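Local structure of CocE/NonD family hydrolase (Staphylococcus aureus subsp. aureus COL, 3III) at residues A[362-373]-A[392-400]. The protein probably hydrolyses ester or amide bonds as an alpha/beta-hydrolase of the CocE/NonD family, its substrate not established. Numbering follows the deposited sequence. Where two conformers were deposited one is given.
Sequences LYLNAENHTLNH and DVSFKYTFD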
loop_
_atom_site.group_PDB
_atom_site.type_symbol
_atom_site.label_atom_id
_atom_site.label_comp_id
_atom_site.label_asym_id
_atom_site.label_seq_id
_atom_site.Cartn_x
_atom_site.Cartn_y
_atom_site.Cartn_z
ATOM N N LEU A 362 -8.205 -25.076 8.331
ATOM C CA LEU A 362 -9.555 -25.280 8.852
ATOM C C LEU A 362 -10.492 -25.638 7.664
ATOM O O LEU A 362 -10.650 -24.846 6.717
ATOM C CB LEU A 362 -10.039 -24.028 9.556
ATOM C CG LEU A 362 -9.359 -23.683 10.894
ATOM C CD1 LEU A 362 -9.839 -22.243 11.333
ATOM C CD2 LEU A 362 -9.685 -24.743 11.936
ATOM N N TYR A 363 -11.087 -26.827 7.711
ATOM C CA TYR A 363 -11.894 -27.347 6.600
ATOM C C TYR A 363 -13.336 -26.846 6.646
ATOM O O TYR A 363 -13.954 -26.822 7.701
ATOM C CB TYR A 363 -11.858 -28.867 6.596
ATOM C CG TYR A 363 -10.448 -29.407 6.479
ATOM C CD1 TYR A 363 -9.832 -29.525 5.251
ATOM C CD2 TYR A 363 -9.713 -29.734 7.607
ATOM C CE1 TYR A 363 -8.514 -29.999 5.143
ATOM C CE2 TYR A 363 -8.420 -30.185 7.512
ATOM C CZ TYR A 363 -7.826 -30.319 6.292
ATOM O OH TYR A 363 -6.545 -30.787 6.204
ATOM N N LEU A 364 -13.830 -26.386 5.494
ATOM C CA LEU A 364 -15.182 -25.829 5.383
ATOM C C LEU A 364 -16.184 -26.959 5.282
ATOM O O LEU A 364 -15.908 -27.958 4.623
ATOM C CB LEU A 364 -15.333 -25.027 4.094
ATOM C CG LEU A 364 -14.881 -23.589 4.095
ATOM C CD1 LEU A 364 -13.397 -23.491 4.372
ATOM C CD2 LEU A 364 -15.281 -22.978 2.770
ATOM N N ASN A 365 -17.355 -26.774 5.898
ATOM C CA ASN A 365 -18.477 -27.703 5.765
ATOM C C ASN A 365 -19.683 -26.869 5.283
ATOM O O ASN A 365 -20.208 -26.051 6.046
ATOM C CB ASN A 365 -18.789 -28.368 7.120
ATOM C CG ASN A 365 -19.907 -29.393 7.022
ATOM O OD1 ASN A 365 -20.560 -29.462 6.000
ATOM N ND2 ASN A 365 -20.051 -30.250 8.028
ATOM N N ALA A 366 -20.141 -27.101 4.043
ATOM C CA ALA A 366 -21.273 -26.357 3.419
ATOM C C ALA A 366 -22.650 -26.585 4.096
ATOM O O ALA A 366 -23.548 -25.721 3.989
ATOM C CB ALA A 366 -21.396 -26.716 1.876
ATOM N N GLU A 367 -22.799 -27.691 4.812
ATOM C CA GLU A 367 -24.090 -28.050 5.419
ATOM C C GLU A 367 -24.438 -27.262 6.653
ATOM O O GLU A 367 -25.611 -27.019 6.935
ATOM C CB GLU A 367 -24.117 -29.520 5.836
ATOM C CG GLU A 367 -23.779 -30.512 4.747
ATOM C CD GLU A 367 -24.283 -31.930 5.069
ATOM O OE1 GLU A 367 -23.524 -32.720 5.679
ATOM O OE2 GLU A 367 -25.435 -32.250 4.711
ATOM N N ASN A 368 -23.416 -26.907 7.431
ATOM C CA ASN A 368 -23.649 -26.286 8.737
ATOM C C ASN A 368 -22.845 -25.006 9.018
ATOM O O ASN A 368 -22.707 -24.612 10.179
ATOM C CB ASN A 368 -23.376 -27.344 9.816
ATOM C CG ASN A 368 -21.895 -27.752 9.884
ATOM O OD1 ASN A 368 -21.041 -27.160 9.195
ATOM N ND2 ASN A 368 -21.584 -28.719 10.738
ATOM N N HIS A 369 -22.451 -24.268 7.975
ATOM C CA HIS A 369 -21.652 -23.030 8.126
ATOM C C HIS A 369 -20.481 -23.122 9.132
ATOM O O HIS A 369 -20.299 -22.214 9.953
ATOM C CB HIS A 369 -22.507 -21.730 8.365
ATOM C CG HIS A 369 -23.485 -21.782 9.506
ATOM N ND1 HIS A 369 -23.119 -21.553 10.819
ATOM C CD2 HIS A 369 -24.832 -21.958 9.519
ATOM C CE1 HIS A 369 -24.187 -21.639 11.596
ATOM N NE2 HIS A 369 -25.238 -21.889 10.832
ATOM N N THR A 370 -19.671 -24.190 9.045
ATOM C CA THR A 370 -18.552 -24.358 9.976
ATOM C C THR A 370 -17.229 -24.501 9.295
ATOM O O THR A 370 -17.154 -24.926 8.143
ATOM C CB THR A 370 -18.721 -25.549 10.932
ATOM O OG1 THR A 370 -18.786 -26.778 10.199
ATOM C CG2 THR A 370 -19.988 -25.352 11.753
ATOM N N LEU A 371 -16.192 -24.093 10.055
ATOM C CA LEU A 371 -14.794 -24.349 9.785
ATOM C C LEU A 371 -14.353 -25.336 10.845
ATOM O O LEU A 371 -14.761 -25.228 12.006
ATOM C CB LEU A 371 -13.960 -23.071 9.913
ATOM C CG LEU A 371 -14.146 -21.910 8.926
ATOM C CD1 LEU A 371 -13.369 -20.670 9.399
ATOM C CD2 LEU A 371 -13.652 -22.342 7.548
ATOM N N ASN A 372 -13.513 -26.289 10.460
ATOM C CA ASN A 372 -13.279 -27.451 11.289
ATOM C C ASN A 372 -11.821 -27.882 11.327
ATOM O O ASN A 372 -11.139 -27.870 10.303
ATOM C CB ASN A 372 -14.101 -28.680 10.747
ATOM C CG ASN A 372 -15.619 -28.416 10.660
ATOM O OD1 ASN A 372 -16.398 -28.794 11.556
ATOM N ND2 ASN A 372 -16.037 -27.757 9.595
ATOM N N HIS A 373 -11.379 -28.370 12.488
ATOM C CA HIS A 373 -10.073 -29.031 12.610
ATOM C C HIS A 373 -9.890 -30.206 11.695
ATOM O O HIS A 373 -8.838 -30.336 11.155
ATOM C CB HIS A 373 -9.831 -29.580 14.008
ATOM C CG HIS A 373 -9.616 -28.523 15.015
ATOM N ND1 HIS A 373 -8.541 -27.660 14.956
ATOM C CD2 HIS A 373 -10.345 -28.156 16.102
ATOM C CE1 HIS A 373 -8.612 -26.809 15.969
ATOM N NE2 HIS A 373 -9.697 -27.087 16.680
ATOM N N ASP A 392 -24.782 -14.575 0.675
ATOM C CA ASP A 392 -23.421 -15.046 0.761
ATOM C C ASP A 392 -23.415 -16.428 1.374
ATOM O O ASP A 392 -24.468 -16.922 1.745
ATOM C CB ASP A 392 -22.578 -14.052 1.558
ATOM C CG ASP A 392 -23.024 -13.909 3.019
ATOM O OD1 ASP A 392 -23.374 -14.915 3.639
ATOM O OD2 ASP A 392 -22.988 -12.773 3.537
ATOM N N VAL A 393 -22.274 -17.106 1.416
ATOM C CA VAL A 393 -22.177 -18.264 2.303
ATOM C C VAL A 393 -21.105 -17.956 3.320
ATOM O O VAL A 393 -20.127 -17.276 3.003
ATOM C CB VAL A 393 -21.858 -19.567 1.570
ATOM C CG1 VAL A 393 -23.047 -19.995 0.680
ATOM C CG2 VAL A 393 -20.573 -19.466 0.785
ATOM N N SER A 394 -21.263 -18.454 4.540
ATOM C CA SER A 394 -20.266 -18.204 5.541
ATOM C C SER A 394 -19.964 -19.396 6.434
ATOM O O SER A 394 -20.729 -20.333 6.496
ATOM C CB SER A 394 -20.622 -16.964 6.346
ATOM O OG SER A 394 -21.447 -17.274 7.413
ATOM N N PHE A 395 -18.796 -19.352 7.057
ATOM C CA PHE A 395 -18.213 -20.469 7.796
ATOM C C PHE A 395 -17.463 -19.988 9.009
ATOM O O PHE A 395 -16.585 -19.125 8.891
ATOM C CB PHE A 395 -17.243 -21.209 6.900
ATOM C CG PHE A 395 -17.844 -21.632 5.591
ATOM C CD1 PHE A 395 -18.471 -22.867 5.474
ATOM C CD2 PHE A 395 -17.830 -20.783 4.492
ATOM C CE1 PHE A 395 -19.055 -23.262 4.321
ATOM C CE2 PHE A 395 -18.465 -21.182 3.297
ATOM C CZ PHE A 395 -19.046 -22.410 3.200
ATOM N N LYS A 396 -17.745 -20.579 10.161
ATOM C CA LYS A 396 -17.258 -20.036 11.426
ATOM C C LYS A 396 -16.507 -21.051 12.243
ATOM O O LYS A 396 -16.864 -22.242 12.235
ATOM C CB LYS A 396 -18.373 -19.535 12.308
ATOM C CG LYS A 396 -19.156 -18.390 11.751
ATOM C CD LYS A 396 -20.371 -18.175 12.641
ATOM C CE LYS A 396 -21.106 -16.940 12.242
ATOM N NZ LYS A 396 -22.558 -17.106 12.449
ATOM N N TYR A 397 -15.513 -20.536 12.970
ATOM C CA TYR A 397 -14.776 -21.259 13.983
ATOM C C TYR A 397 -14.625 -20.387 15.249
ATOM O O TYR A 397 -14.157 -19.266 15.181
ATOM C CB TYR A 397 -13.396 -21.622 13.436
ATOM C CG TYR A 397 -12.551 -22.373 14.418
ATOM C CD1 TYR A 397 -12.708 -23.736 14.594
ATOM C CD2 TYR A 397 -11.609 -21.688 15.229
ATOM C CE1 TYR A 397 -11.966 -24.442 15.543
ATOM C CE2 TYR A 397 -10.871 -22.376 16.189
ATOM C CZ TYR A 397 -11.044 -23.764 16.326
ATOM O OH TYR A 397 -10.338 -24.468 17.259
ATOM N N THR A 398 -15.030 -20.918 16.397
ATOM C CA THR A 398 -14.901 -20.230 17.667
ATOM C C THR A 398 -13.671 -20.770 18.384
ATOM O O THR A 398 -13.528 -21.966 18.584
ATOM C CB THR A 398 -16.162 -20.449 18.512
ATOM O OG1 THR A 398 -17.255 -19.783 17.856
ATOM C CG2 THR A 398 -16.017 -19.844 19.903
ATOM N N PHE A 399 -12.780 -19.862 18.786
ATOM C CA PHE A 399 -11.506 -20.259 19.417
ATOM C C PHE A 399 -11.687 -20.670 20.857
ATOM O O PHE A 399 -12.460 -20.074 21.610
ATOM C CB PHE A 399 -10.481 -19.138 19.319
ATOM C CG PHE A 399 -10.068 -18.884 17.928
ATOM C CD1 PHE A 399 -9.028 -19.597 17.368
ATOM C CD2 PHE A 399 -10.757 -17.991 17.149
ATOM C CE1 PHE A 399 -8.663 -19.397 16.054
ATOM C CE2 PHE A 399 -10.383 -17.801 15.827
ATOM C CZ PHE A 399 -9.324 -18.506 15.299
ATOM N N ASP A 400 -10.976 -21.728 21.202
ATOM C CA ASP A 400 -10.953 -22.235 22.575
ATOM C C ASP A 400 -9.824 -21.621 23.379
ATOM O O ASP A 400 -9.734 -21.783 24.591
ATOM C CB ASP A 400 -10.772 -23.743 22.552
ATOM C CG ASP A 400 -12.067 -24.491 22.370
ATOM O OD1 ASP A 400 -13.117 -24.029 22.881
ATOM O OD2 ASP A 400 -12.029 -25.605 21.791
HETATM O O HOH W 1 -16.584 -24.838 14.012
#
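Phe395 of strand 392-398 turns its side chain into the hairpin formed by 362-365 and 370-372. Its CB lies 3.8 Å from Leu371 CG. With Phe395 CG anti to its own carbonyl carbon (chi1 -53°), the ring meets Leu364, whose CD2 sits over the centre of one face, 3.7 Å from the centroid, in a CH-pi contact. CD1 reaches the carbonyl oxygen of Thr370 at the ring edge, and Phe395 CE1 comes to 3.5 Å from Asn365 O; CE2 and CZ stay close to Leu364 CD2. Alongside, a single bridge pairs Thr370 with Lys396, between strands 370-372 and 392-398: Lys396 N donates to His369 O, and the straighter bond runs from Leu371 N to Lys396 O (2.9 Å, 168°). A water donates to both Leu371 O and Lys396 O. Farther along, Tyr397 swings CG anti to its backbone N (chi1 180°), and Leu362 CD2 lies over one face of its ring, offset toward the rim. Strand 392-398, an edge strand of its own sheet, thus meets the hairpin of a second sheet in the C-terminal domain through a short polar bridge, which leucine packing on Phe395 and Tyr397 extends into a broader, largely apolar join between the two sheets.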